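Local coordinates for uncharacterized protein (PDB 3U4Y), which is of unknown function but folds as a seven-bladed beta-propeller related to the lactonase family, at residues C51-V56 / Q66-L71; V131-S136 / I143-S148; V153-I158 / T167-I172; G218-P223 / E240-V245; F261-L266 / L287-N292. One frame throughout, in Å; residues are numbered along the deposited sequence.

Interaction 1 (C51-V56 / Q66-L71)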
# COMPACT_ATOMS: atom_id res chain seq x y z
N CYS A 51 -10.24 2.28 12.26
CA CYS A 51 -10.85 1.20 11.46
C CYS A 51 -12.23 1.60 10.94
O CYS A 51 -12.94 0.80 10.31
CB CYS A 51 -10.92 -0.12 12.24
SG CYS A 51 -9.81 -1.42 11.64
N SER A 52 -12.58 2.87 11.16
CA SER A 52 -13.92 3.38 10.94
C SER A 52 -14.14 3.95 9.53
O SER A 52 -15.25 3.91 9.00
CB SER A 52 -14.22 4.46 11.98
OG SER A 52 -13.21 5.46 11.99
N ASN A 53 -13.09 4.50 8.94
CA ASN A 53 -13.19 5.08 7.61
C ASN A 53 -12.21 4.51 6.61
O ASN A 53 -11.07 4.21 6.92
CB ASN A 53 -13.07 6.60 7.67
CG ASN A 53 -14.28 7.24 8.26
OD1 ASN A 53 -15.09 7.87 7.56
ND2 ASN A 53 -14.46 7.05 9.56
N VAL A 54 -12.70 4.39 5.38
CA VAL A 54 -11.94 3.85 4.28
C VAL A 54 -11.73 4.93 3.22
O VAL A 54 -12.46 5.93 3.18
CB VAL A 54 -12.69 2.66 3.66
CG1 VAL A 54 -12.53 2.64 2.15
CG2 VAL A 54 -12.20 1.37 4.28
N VAL A 55 -10.73 4.74 2.37
CA VAL A 55 -10.49 5.63 1.25
C VAL A 55 -10.17 4.83 -0.02
O VAL A 55 -9.36 3.91 0.03
CB VAL A 55 -9.36 6.61 1.55
CG1 VAL A 55 -8.70 7.02 0.29
CG2 VAL A 55 -9.92 7.83 2.26
N VAL A 56 -10.84 5.16 -1.13
CA VAL A 56 -10.53 4.55 -2.42
C VAL A 56 -10.14 5.61 -3.44
O VAL A 56 -10.69 6.70 -3.46
CB VAL A 56 -11.70 3.72 -2.99
CG1 VAL A 56 -11.17 2.70 -3.96
CG2 VAL A 56 -12.42 3.01 -1.90
N GLN A 66 -14.71 8.45 0.01
CA GLN A 66 -14.57 8.14 1.44
C GLN A 66 -15.79 7.42 1.96
O GLN A 66 -16.91 7.83 1.70
CB GLN A 66 -14.36 9.42 2.25
CG GLN A 66 -14.60 9.26 3.76
CD GLN A 66 -14.30 10.53 4.56
OE1 GLN A 66 -13.88 11.55 4.01
NE2 GLN A 66 -14.51 10.46 5.87
N ILE A 67 -15.59 6.34 2.71
CA ILE A 67 -16.75 5.62 3.21
C ILE A 67 -16.67 5.27 4.72
O ILE A 67 -15.58 5.02 5.23
CB ILE A 67 -17.06 4.38 2.34
CG1 ILE A 67 -16.88 3.10 3.13
CG2 ILE A 67 -16.21 4.36 1.06
CD1 ILE A 67 -17.50 1.92 2.45
N GLU A 68 -17.81 5.29 5.42
CA GLU A 68 -17.87 4.86 6.82
C GLU A 68 -18.27 3.39 6.90
O GLU A 68 -19.18 2.96 6.19
CB GLU A 68 -18.89 5.69 7.60
CG GLU A 68 -18.53 7.14 7.84
CD GLU A 68 -19.60 7.86 8.67
OE1 GLU A 68 -20.59 7.20 9.10
OE2 GLU A 68 -19.46 9.09 8.89
N THR A 69 -17.63 2.62 7.77
CA THR A 69 -17.74 1.17 7.68
C THR A 69 -18.52 0.48 8.78
O THR A 69 -18.66 -0.75 8.76
CB THR A 69 -16.35 0.54 7.69
OG1 THR A 69 -15.73 0.79 8.95
CG2 THR A 69 -15.50 1.12 6.59
N GLN A 70 -19.02 1.26 9.74
CA GLN A 70 -19.63 0.71 10.94
C GLN A 70 -21.15 0.76 10.93
O GLN A 70 -21.76 1.25 11.89
CB GLN A 70 -19.10 1.44 12.19
CG GLN A 70 -17.67 1.06 12.59
CD GLN A 70 -17.45 -0.44 12.58
OE1 GLN A 70 -18.18 -1.19 13.25
NE2 GLN A 70 -16.46 -0.89 11.82
N LEU A 71 -21.77 0.27 9.87
CA LEU A 71 -23.24 0.24 9.84
C LEU A 71 -23.86 -0.73 8.87
O LEU A 71 -23.20 -1.27 7.99
CB LEU A 71 -23.83 1.64 9.65
CG LEU A 71 -22.87 2.65 9.08
CD1 LEU A 71 -22.44 2.20 7.70
CD2 LEU A 71 -23.52 4.01 9.04
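This is an antiparallel pairing of the two middle strands of a blade of the seven-bladed beta-propeller: strands 53-58 and 63-68 form a beta hairpin, and the contact lies at the end away from its turn. Val54 and Ile67 make the hydrogen-bonded pair. Val54 N donates to Ile67 O at 3.0 Å within the carbonyl plane, whereas Ile67 N meets Val54 O from above its plane. Non-hydrogen-bonded pairs, Asn53 with Glu68 and Val55 with Gln66, flank it.

On the Asn53 face, Gln66 stretches out with CG anti to its backbone N (chi1 163°) and crosses diagonally to donate from NE2 to Asn53 OD1 at 3.1 Å. The two amides stand 75° apart, and the donor lies well above the Asn53 carbonyl plane while OD1 stays close to the plane of the Gln66 amide. Gln66 OE1 is bonded to Tyr113 OH of the next blade, so both ends of this buried amide are gripped and its rotation is fixed. Glu68 runs alongside Asn53, its CG 3.5 Å from Asn53 OD1.

The other face is apolar. Val54 CG1 lies 4.2 Å from Ile67 CG2, and Val54 CG2 meets Thr69 CG2 at 4.0 Å, with Ile13 and Phe24 of the neighbouring blade packed against this patch. Cys51 is disulfide-bonded to Cys322, tying this blade to the chain just beyond the C-terminal strand 319-321. Just past the strand ends Ser52 O accepts Thr69 N at 3.0 Å, and Thr69 OG1 stands 3.1 Å from Cys51 O.

Interaction 2 (V131-S136 / I143-S148)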
# COMPACT_ATOMS: atom_id res chain seq x y z
N VAL A 131 6.14 6.27 -8.62
CA VAL A 131 5.14 5.29 -8.17
C VAL A 131 5.35 4.89 -6.71
O VAL A 131 6.47 4.89 -6.20
CB VAL A 131 5.10 4.01 -9.04
CG1 VAL A 131 5.02 4.40 -10.49
CG2 VAL A 131 6.32 3.15 -8.81
N GLY A 132 4.25 4.53 -6.05
CA GLY A 132 4.29 4.14 -4.66
C GLY A 132 4.36 5.32 -3.70
O GLY A 132 5.00 6.34 -3.99
N ILE A 133 3.69 5.18 -2.56
CA ILE A 133 3.79 6.16 -1.48
C ILE A 133 3.81 5.45 -0.13
O ILE A 133 3.28 4.34 0.03
CB ILE A 133 2.68 7.25 -1.53
CG1 ILE A 133 3.00 8.40 -0.59
CG2 ILE A 133 1.34 6.69 -1.15
CD1 ILE A 133 1.97 9.50 -0.64
N ALA A 134 4.48 6.09 0.81
CA ALA A 134 4.56 5.59 2.17
C ALA A 134 4.73 6.77 3.12
O ALA A 134 5.56 7.65 2.90
CB ALA A 134 5.70 4.61 2.30
N ILE A 135 3.92 6.77 4.17
CA ILE A 135 4.04 7.79 5.22
C ILE A 135 4.57 7.17 6.51
O ILE A 135 4.06 6.13 6.96
CB ILE A 135 2.68 8.48 5.46
CG1 ILE A 135 2.13 9.01 4.13
CG2 ILE A 135 2.81 9.60 6.48
CD1 ILE A 135 0.73 9.55 4.19
N SER A 136 5.59 7.77 7.10
CA SER A 136 6.12 7.24 8.35
C SER A 136 5.12 7.30 9.52
O SER A 136 4.48 8.34 9.77
CB SER A 136 7.42 7.92 8.74
OG SER A 136 7.21 9.29 8.98
N ILE A 143 7.56 11.51 4.16
CA ILE A 143 6.97 10.80 3.04
C ILE A 143 8.04 10.44 2.01
O ILE A 143 8.90 11.24 1.66
CB ILE A 143 5.99 11.70 2.30
CG1 ILE A 143 4.80 12.05 3.18
CG2 ILE A 143 5.52 11.02 1.02
CD1 ILE A 143 4.05 13.26 2.70
N LEU A 144 7.96 9.22 1.51
CA LEU A 144 8.91 8.75 0.54
C LEU A 144 8.15 8.11 -0.58
O LEU A 144 7.16 7.43 -0.34
CB LEU A 144 9.81 7.69 1.16
CG LEU A 144 11.21 7.95 1.72
CD1 LEU A 144 11.36 9.32 2.36
CD2 LEU A 144 11.50 6.85 2.71
N ILE A 145 8.65 8.29 -1.80
CA ILE A 145 8.04 7.72 -2.99
C ILE A 145 9.15 7.13 -3.83
O ILE A 145 10.29 7.56 -3.73
CB ILE A 145 7.36 8.80 -3.83
CG1 ILE A 145 8.39 9.86 -4.24
CG2 ILE A 145 6.19 9.43 -3.08
CD1 ILE A 145 8.00 10.69 -5.41
N ASP A 146 8.80 6.15 -4.66
CA ASP A 146 9.74 5.58 -5.62
C ASP A 146 9.84 6.39 -6.92
O ASP A 146 8.87 6.97 -7.38
CB ASP A 146 9.32 4.16 -5.96
CG ASP A 146 9.25 3.27 -4.75
OD1 ASP A 146 8.25 2.53 -4.60
OD2 ASP A 146 10.19 3.31 -3.94
N ARG A 147 11.03 6.41 -7.50
CA ARG A 147 11.22 6.98 -8.84
C ARG A 147 11.82 5.93 -9.78
O ARG A 147 13.02 5.70 -9.79
CB ARG A 147 12.10 8.23 -8.76
CG ARG A 147 11.45 9.38 -8.00
CD ARG A 147 12.17 10.64 -8.35
NE ARG A 147 12.34 10.67 -9.79
CZ ARG A 147 13.06 11.56 -10.46
NH1 ARG A 147 13.72 12.52 -9.82
NH2 ARG A 147 13.12 11.47 -11.77
N SER A 148 10.96 5.29 -10.56
CA SER A 148 11.28 4.00 -11.16
C SER A 148 12.38 4.05 -12.20
O SER A 148 13.08 3.07 -12.41
CB SER A 148 10.02 3.35 -11.77
OG SER A 148 9.21 4.30 -12.46
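Ala134 O is the best-held polar atom here, with two contacts from the partner strand. Leu144 N donates to it at 3.2 Å, nearly straight (165°) and in the carbonyl plane, and Ile143 CA adds a CA-H...O contact. The return bond, Ala134 N to Leu144 O, is bent and weak. At the other end Val131 N donates to Asp146 O at 3.1 Å from above the carbonyl plane, answered by a weak bond from Asp146 N to Val131 O.

Between these two hydrogen-bonded pairs the 131-135 strand carries one residue more than its partner, a beta bulge, and Gly132 sits there with a positive phi of 79°. On the isoleucine face, Ile133 CG1 crosses obliquely over Ile143 CG2 at 4.0 Å and also meets Ile145 CG2. Ile135 and Ile143 lie side by side, with CG1 to CG1 at 4.2 Å.

The hairpin forms the inner half of its propeller blade, and both faces are walled by neighbouring blades. Met110 of strand 109-114 packs on Ile133, Ile143 and Ile145, Phe179, Ile181 and Phe183 of strand 178-183 back Val131, Asp146 and Ala134, and strand 152-158 bonds along the far edge of 143-147.

Interaction 3 (V153-I158 / T167-I172)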
# COMPACT_ATOMS: atom_id res chain seq x y z
N VAL A 153 14.88 6.79 -4.48
CA VAL A 153 13.63 7.20 -3.81
C VAL A 153 13.74 8.65 -3.35
O VAL A 153 14.81 9.10 -2.94
CB VAL A 153 13.18 6.29 -2.63
CG1 VAL A 153 13.66 4.88 -2.84
CG2 VAL A 153 13.68 6.81 -1.35
N ARG A 154 12.63 9.39 -3.44
CA ARG A 154 12.62 10.81 -3.10
C ARG A 154 11.82 11.08 -1.85
O ARG A 154 10.83 10.40 -1.58
CB ARG A 154 12.05 11.61 -4.25
CG ARG A 154 12.21 13.10 -4.10
CD ARG A 154 12.16 13.71 -5.47
NE ARG A 154 12.02 15.16 -5.48
CZ ARG A 154 12.48 15.92 -6.47
NH1 ARG A 154 12.32 17.23 -6.43
NH2 ARG A 154 13.12 15.37 -7.49
N ARG A 155 12.24 12.10 -1.10
CA ARG A 155 11.67 12.38 0.21
C ARG A 155 10.79 13.62 0.26
O ARG A 155 11.23 14.72 -0.03
CB ARG A 155 12.79 12.55 1.23
CG ARG A 155 12.42 13.51 2.31
CD ARG A 155 13.49 13.71 3.36
NE ARG A 155 12.88 14.46 4.45
CZ ARG A 155 13.47 15.43 5.14
NH1 ARG A 155 14.72 15.77 4.89
NH2 ARG A 155 12.79 16.04 6.09
N PHE A 156 9.54 13.43 0.69
CA PHE A 156 8.61 14.55 0.84
C PHE A 156 8.18 14.82 2.27
O PHE A 156 8.53 14.09 3.19
CB PHE A 156 7.38 14.33 -0.02
CG PHE A 156 7.67 14.37 -1.49
CD1 PHE A 156 7.33 15.49 -2.24
CD2 PHE A 156 8.28 13.30 -2.11
CE1 PHE A 156 7.59 15.53 -3.60
CE2 PHE A 156 8.55 13.33 -3.47
CZ PHE A 156 8.20 14.46 -4.21
N LYS A 157 7.41 15.89 2.44
CA LYS A 157 6.94 16.30 3.75
C LYS A 157 5.44 16.59 3.77
O LYS A 157 4.88 17.11 2.81
CB LYS A 157 7.67 17.56 4.18
CG LYS A 157 8.38 17.42 5.50
CD LYS A 157 7.40 17.14 6.59
CE LYS A 157 7.77 17.89 7.84
NZ LYS A 157 6.71 17.72 8.86
N ILE A 158 4.79 16.25 4.88
CA ILE A 158 3.45 16.73 5.16
C ILE A 158 3.40 17.26 6.57
O ILE A 158 3.82 16.58 7.50
CB ILE A 158 2.37 15.64 5.01
CG1 ILE A 158 0.98 16.23 5.30
CG2 ILE A 158 2.65 14.44 5.91
CD1 ILE A 158 -0.17 15.30 4.94
N THR A 167 11.34 18.08 -0.61
CA THR A 167 12.71 18.29 -0.15
C THR A 167 13.72 18.12 -1.28
O THR A 167 14.81 18.67 -1.23
CB THR A 167 13.06 17.35 1.01
OG1 THR A 167 13.22 16.02 0.51
CG2 THR A 167 11.95 17.35 2.03
N GLY A 168 13.33 17.37 -2.31
CA GLY A 168 14.20 17.10 -3.44
C GLY A 168 15.45 16.35 -3.04
O GLY A 168 16.50 16.50 -3.66
N GLN A 169 15.35 15.56 -1.98
CA GLN A 169 16.44 14.68 -1.60
C GLN A 169 16.07 13.32 -2.13
O GLN A 169 14.97 12.84 -1.89
CB GLN A 169 16.62 14.65 -0.08
CG GLN A 169 17.06 15.98 0.53
CD GLN A 169 17.32 15.94 2.04
OE1 GLN A 169 16.85 15.05 2.77
NE2 GLN A 169 18.08 16.92 2.53
N GLU A 170 16.98 12.72 -2.90
CA GLU A 170 16.79 11.36 -3.42
C GLU A 170 17.90 10.43 -2.93
O GLU A 170 18.98 10.89 -2.59
CB GLU A 170 16.76 11.37 -4.95
CG GLU A 170 15.78 12.34 -5.56
CD GLU A 170 15.72 12.23 -7.07
OE1 GLU A 170 16.29 11.26 -7.61
OE2 GLU A 170 15.10 13.11 -7.72
N PHE A 171 17.61 9.13 -2.91
CA PHE A 171 18.49 8.13 -2.30
C PHE A 171 18.45 6.84 -3.10
O PHE A 171 17.38 6.41 -3.52
CB PHE A 171 18.03 7.81 -0.88
CG PHE A 171 17.75 9.01 -0.04
CD1 PHE A 171 18.78 9.73 0.51
CD2 PHE A 171 16.45 9.41 0.19
CE1 PHE A 171 18.51 10.85 1.27
CE2 PHE A 171 16.18 10.53 0.96
CZ PHE A 171 17.21 11.25 1.50
N ILE A 172 19.61 6.21 -3.28
CA ILE A 172 19.66 4.97 -4.05
C ILE A 172 18.66 3.99 -3.47
O ILE A 172 18.47 3.97 -2.25
CB ILE A 172 21.05 4.30 -4.03
CG1 ILE A 172 22.13 5.31 -4.36
CG2 ILE A 172 21.09 3.18 -5.06
CD1 ILE A 172 21.96 5.90 -5.72
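Two arginines leave opposite faces of the outer hairpin of a propeller blade, strands 152-158 and 164-172, and each is met differently. Arg154 runs extended, CG anti to its backbone N (chi1 -170°), and crosses Glu170 obliquely. Its guanidinium is turned 42° from the carboxylate, and NH2 reaches Glu170 OE2 at 3.0 Å in a salt bridge whose hydrogen bond is bent and weak. That carboxylate is shared: OE2 also bridges Arg147 of strand 142-147, on the far side of 152-158, while Arg154 NH1 pairs with Asp166. Gly168 CA lies over one face of the Arg154 guanidinium.

On the other face Arg155 lies side by side with Gln169, both chains pointing the same way. NH1 donates to Gln169 OE1 at 3.1 Å; the oxygen sits in the guanidinium plane, but the donor stands 53° above the amide carbonyl plane. Thr167 comes in at about a right angle, setting CG2 over a guanidinium face, and its OG1 bonds Arg155 O. NH1 also bridges Glu209, so an alanine here would probably weaken both the cross-strand tie to Gln169 and the link to the Glu209 loop, since the whole guanidinium would go.

Phe171 turns its ring edge to Arg155 CB, 4.0 Å from CE2, and its CD2 touches Val153 CG2 at 4.1 Å. The backbone tie beside it runs from Val153 N to Phe171 O, 2.7 Å, in the carbonyl plane.

Interaction 4 (G218-P223 / E240-V245)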
# COMPACT_ATOMS: atom_id res chain seq x y z
N GLY A 218 18.37 -9.87 -2.06
CA GLY A 218 17.69 -10.26 -3.27
C GLY A 218 16.48 -11.14 -3.03
O GLY A 218 16.32 -11.70 -1.95
N THR A 219 15.64 -11.25 -4.04
CA THR A 219 14.39 -11.99 -3.95
C THR A 219 14.13 -12.77 -5.23
O THR A 219 14.86 -12.62 -6.22
CB THR A 219 13.22 -11.04 -3.80
OG1 THR A 219 12.93 -10.49 -5.08
CG2 THR A 219 13.57 -9.93 -2.87
N ASN A 220 13.08 -13.57 -5.21
CA ASN A 220 12.64 -14.25 -6.41
C ASN A 220 12.18 -13.24 -7.45
O ASN A 220 12.07 -12.04 -7.18
CB ASN A 220 11.50 -15.21 -6.11
CG ASN A 220 11.94 -16.40 -5.31
OD1 ASN A 220 11.61 -16.52 -4.14
ND2 ASN A 220 12.69 -17.29 -5.95
N ASN A 221 11.87 -13.73 -8.63
CA ASN A 221 11.52 -12.82 -9.71
C ASN A 221 10.37 -11.87 -9.41
O ASN A 221 9.24 -12.30 -9.16
CB ASN A 221 11.24 -13.60 -10.99
CG ASN A 221 11.29 -12.72 -12.21
OD1 ASN A 221 11.96 -11.68 -12.22
ND2 ASN A 221 10.59 -13.13 -13.26
N LEU A 222 10.70 -10.58 -9.43
CA LEU A 222 9.71 -9.53 -9.61
C LEU A 222 8.91 -9.21 -8.35
O LEU A 222 7.73 -9.54 -8.27
CB LEU A 222 8.79 -9.92 -10.77
CG LEU A 222 8.74 -8.95 -11.96
CD1 LEU A 222 10.14 -8.53 -12.39
CD2 LEU A 222 8.00 -9.58 -13.11
N PRO A 223 9.56 -8.57 -7.38
CA PRO A 223 8.95 -8.25 -6.08
C PRO A 223 7.97 -7.08 -6.13
O PRO A 223 8.31 -5.98 -6.56
CB PRO A 223 10.16 -7.89 -5.22
CG PRO A 223 11.20 -7.40 -6.19
CD PRO A 223 11.01 -8.24 -7.40
N GLU A 240 6.20 -12.60 -8.45
CA GLU A 240 5.52 -13.19 -9.58
C GLU A 240 5.01 -14.58 -9.22
O GLU A 240 3.88 -14.92 -9.54
CB GLU A 240 6.49 -13.28 -10.74
CG GLU A 240 5.92 -13.90 -12.00
CD GLU A 240 6.95 -13.98 -13.10
OE1 GLU A 240 8.14 -14.18 -12.79
OE2 GLU A 240 6.57 -13.83 -14.28
N SER A 241 5.82 -15.38 -8.55
CA SER A 241 5.50 -16.79 -8.31
C SER A 241 5.41 -17.17 -6.84
O SER A 241 4.78 -18.17 -6.48
CB SER A 241 6.52 -17.70 -8.99
OG SER A 241 6.34 -17.68 -10.40
N THR A 242 6.06 -16.38 -6.00
CA THR A 242 6.16 -16.74 -4.60
C THR A 242 5.86 -15.61 -3.63
O THR A 242 5.92 -14.43 -3.97
CB THR A 242 7.58 -17.23 -4.27
OG1 THR A 242 8.52 -16.18 -4.52
CG2 THR A 242 7.95 -18.43 -5.11
N VAL A 243 5.55 -16.01 -2.40
CA VAL A 243 5.78 -15.15 -1.26
C VAL A 243 7.13 -15.54 -0.70
O VAL A 243 7.45 -16.72 -0.61
CB VAL A 243 4.79 -15.39 -0.15
CG1 VAL A 243 5.01 -14.35 0.95
CG2 VAL A 243 3.40 -15.33 -0.70
N ASP A 244 7.92 -14.54 -0.35
CA ASP A 244 9.18 -14.74 0.33
C ASP A 244 9.05 -14.21 1.74
O ASP A 244 8.53 -13.12 1.95
CB ASP A 244 10.31 -14.00 -0.39
CG ASP A 244 10.59 -14.58 -1.73
OD1 ASP A 244 10.14 -15.72 -1.96
OD2 ASP A 244 11.22 -13.92 -2.57
N VAL A 245 9.51 -14.97 2.72
CA VAL A 245 9.56 -14.39 4.04
C VAL A 245 11.00 -14.18 4.51
O VAL A 245 11.87 -15.04 4.33
CB VAL A 245 8.68 -15.19 5.03
CG1 VAL A 245 8.38 -16.56 4.48
CG2 VAL A 245 9.32 -15.24 6.40
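Glu240 comes first, and its backbone and its carboxylate both face the 218-223 loop. Glu240 N donates to Asn221 O at 3.1 Å, although the position of that oxygen is less certain than most. Its side chain, extended with CG anti to the backbone N (chi1 180°), runs alongside Asn221, which points the same way with its own CG anti to N. The two flat groups are turned 66° against each other, and Asn221 ND2 gives OE1 of Glu240 a bent, weak hydrogen bond. At the base of the pair Leu222 CB rests 4.1 Å from Glu240 CB, while Leu222 N is held by Asn198 OD1 of the preceding blade.

Next to touch is Thr242, where the strand begins. In this seven-bladed propeller the 218-223 loop carries the chain from the last strand of one blade, 212-218, to the first strand of the next, 226-228, and it passes here over the start of that next blade's third strand. Thr242 OG1 stands between N and the carbonyl carbon, pointing up at the loop, 3.5 Å from Asn220 CB and 3.1 Å from Asp244 OD1.

Asp244 follows, a buried carboxylate turned toward the loop. Its OD2 accepts Asn220 N at 3.2 Å on the syn lone pair, and the bond is almost straight at 172°; such an N-H would probably offset part of the negative charge. Thr219 CB packs against that same oxygen, while Thr219 OG1 bonds the carbonyl of the next residue, Asn220 O, at 2.7 Å on a lone pair.

Interaction 5 (F261-L266 / L287-N292)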
# COMPACT_ATOMS: atom_id res chain seq x y z
N PHE A 261 7.25 -19.61 -0.62
CA PHE A 261 6.25 -20.58 -1.05
C PHE A 261 5.52 -19.98 -2.22
O PHE A 261 5.40 -18.76 -2.31
CB PHE A 261 5.31 -21.02 0.09
CG PHE A 261 4.51 -19.90 0.72
CD1 PHE A 261 3.31 -19.48 0.15
CD2 PHE A 261 4.93 -19.29 1.89
CE1 PHE A 261 2.57 -18.46 0.74
CE2 PHE A 261 4.20 -18.27 2.48
CZ PHE A 261 3.01 -17.86 1.90
N GLY A 262 5.07 -20.82 -3.13
CA GLY A 262 4.44 -20.33 -4.34
C GLY A 262 2.95 -20.15 -4.19
O GLY A 262 2.25 -21.04 -3.71
N HIS A 263 2.45 -19.00 -4.61
CA HIS A 263 1.02 -18.77 -4.51
C HIS A 263 0.21 -19.42 -5.64
O HIS A 263 -1.00 -19.60 -5.52
CB HIS A 263 0.72 -17.28 -4.40
CG HIS A 263 1.53 -16.43 -5.32
ND1 HIS A 263 1.64 -16.69 -6.67
CD2 HIS A 263 2.26 -15.30 -5.09
CE1 HIS A 263 2.40 -15.76 -7.23
NE2 HIS A 263 2.79 -14.91 -6.29
N GLY A 264 0.88 -19.78 -6.72
CA GLY A 264 0.19 -20.38 -7.85
C GLY A 264 -0.93 -19.48 -8.33
O GLY A 264 -2.04 -19.93 -8.56
N LEU A 265 -0.63 -18.19 -8.46
CA LEU A 265 -1.58 -17.21 -8.97
C LEU A 265 -0.95 -16.43 -10.11
O LEU A 265 0.28 -16.30 -10.19
CB LEU A 265 -1.97 -16.21 -7.88
CG LEU A 265 -2.80 -16.70 -6.71
CD1 LEU A 265 -3.09 -15.55 -5.74
CD2 LEU A 265 -4.08 -17.34 -7.24
N LEU A 266 -1.81 -15.91 -10.98
CA LEU A 266 -1.36 -15.00 -12.02
C LEU A 266 -1.56 -13.58 -11.51
O LEU A 266 -2.67 -13.20 -11.15
CB LEU A 266 -2.14 -15.24 -13.30
CG LEU A 266 -2.05 -16.69 -13.80
CD1 LEU A 266 -2.97 -16.90 -14.98
CD2 LEU A 266 -0.63 -17.05 -14.17
N LEU A 287 -2.08 -14.67 5.17
CA LEU A 287 -1.90 -13.68 4.12
C LEU A 287 -3.07 -13.67 3.16
O LEU A 287 -3.56 -14.72 2.73
CB LEU A 287 -0.62 -13.94 3.36
CG LEU A 287 0.58 -13.93 4.30
CD1 LEU A 287 1.86 -14.40 3.59
CD2 LEU A 287 0.72 -12.54 4.85
N PHE A 288 -3.53 -12.47 2.83
CA PHE A 288 -4.54 -12.28 1.82
C PHE A 288 -3.86 -11.69 0.59
O PHE A 288 -3.18 -10.67 0.68
CB PHE A 288 -5.62 -11.34 2.37
CG PHE A 288 -6.47 -11.97 3.44
CD1 PHE A 288 -7.72 -12.49 3.14
CD2 PHE A 288 -6.00 -12.07 4.74
CE1 PHE A 288 -8.48 -13.09 4.11
CE2 PHE A 288 -6.77 -12.67 5.71
CZ PHE A 288 -8.01 -13.18 5.39
N ILE A 289 -3.99 -12.37 -0.56
CA ILE A 289 -3.38 -11.91 -1.81
C ILE A 289 -4.44 -11.54 -2.86
O ILE A 289 -5.37 -12.32 -3.11
CB ILE A 289 -2.46 -12.98 -2.46
CG1 ILE A 289 -1.42 -13.51 -1.47
CG2 ILE A 289 -1.75 -12.40 -3.64
CD1 ILE A 289 -0.43 -14.49 -2.09
N SER A 290 -4.28 -10.36 -3.46
CA SER A 290 -5.16 -9.88 -4.52
C SER A 290 -4.53 -10.03 -5.91
O SER A 290 -3.83 -9.13 -6.39
CB SER A 290 -5.57 -8.42 -4.28
OG SER A 290 -5.92 -7.77 -5.49
N ALA A 291 -4.80 -11.17 -6.55
CA ALA A 291 -4.25 -11.54 -7.85
C ALA A 291 -4.83 -10.74 -9.02
O ALA A 291 -5.82 -11.13 -9.63
CB ALA A 291 -4.43 -13.03 -8.08
N ASN A 292 -4.20 -9.60 -9.30
CA ASN A 292 -4.33 -8.86 -10.55
C ASN A 292 -4.96 -9.57 -11.74
O ASN A 292 -5.93 -9.09 -12.31
CB ASN A 292 -2.92 -8.40 -10.96
CG ASN A 292 -2.90 -6.99 -11.43
OD1 ASN A 292 -3.90 -6.28 -11.34
ND2 ASN A 292 -1.76 -6.55 -11.93
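The two segments run nearly the same way, their end-to-end directions 24° apart, yet they belong to different propeller blades and meet through side chains rather than a backbone ladder. Residues 261-266 leave the outermost strand of one blade, 254-262, and lie against the second strand of the next, 286-291.

Phe261, its ring in the crowded position between N and the carbonyl carbon (chi1 60°), reaches across so that CZ meets Leu287 CD1 at 4.0 Å, the methyl lying at the ring edge. Ile289 sends CD1 up to His263 CB at 3.8 Å, the two side chains crossing at about a right angle. Leu265 CD1 dips between Ile289 CG2 and Ala291 CB, the latter 3.7 Å away. Ala291, centre of an inverse gamma turn, also brings its CB to 3.5 Å from Leu266 O.

His263 is the polar exception. Its ND1 accepts Leu265 N at 3.3 Å, and NE2 bonds Thr239 O, so both ring nitrogens are used and the turn around Gly264 is clasped. An alanine here would probably loosen that turn and the seating of Leu265, since both ring bonds and the CD2 side of the Ile289 packing would go.

With NE2 facing a carbonyl and ND1 an N-H, the ring is likely to be neutral with its proton on NE2, a form suited to the buried, otherwise apolar seam between blades.

In the fold
Interactions 1, 2 and 3 are hairpin pairings within blades, whereas 4 and 5 join a blade to its neighbour or to the loop leading into it. Interactions 2 and 3 share one sheet: strands 142-147 and 152-158 are adjacent, and the Arg147-Glu170 salt bridge connects the contacts. Interaction 2, closest of the five to the centre of the molecule, is buried and dominated by isoleucines; interaction 3, farther out, trades these for arginines and acids. Interactions 4 and 5 meet through neighbouring strands 242-249 and 254-262, but 4 is a polar surface contact and 5 a buried apolar one. Interaction 1, partly buried, stands apart, about 32 Å from interaction 4 between centres.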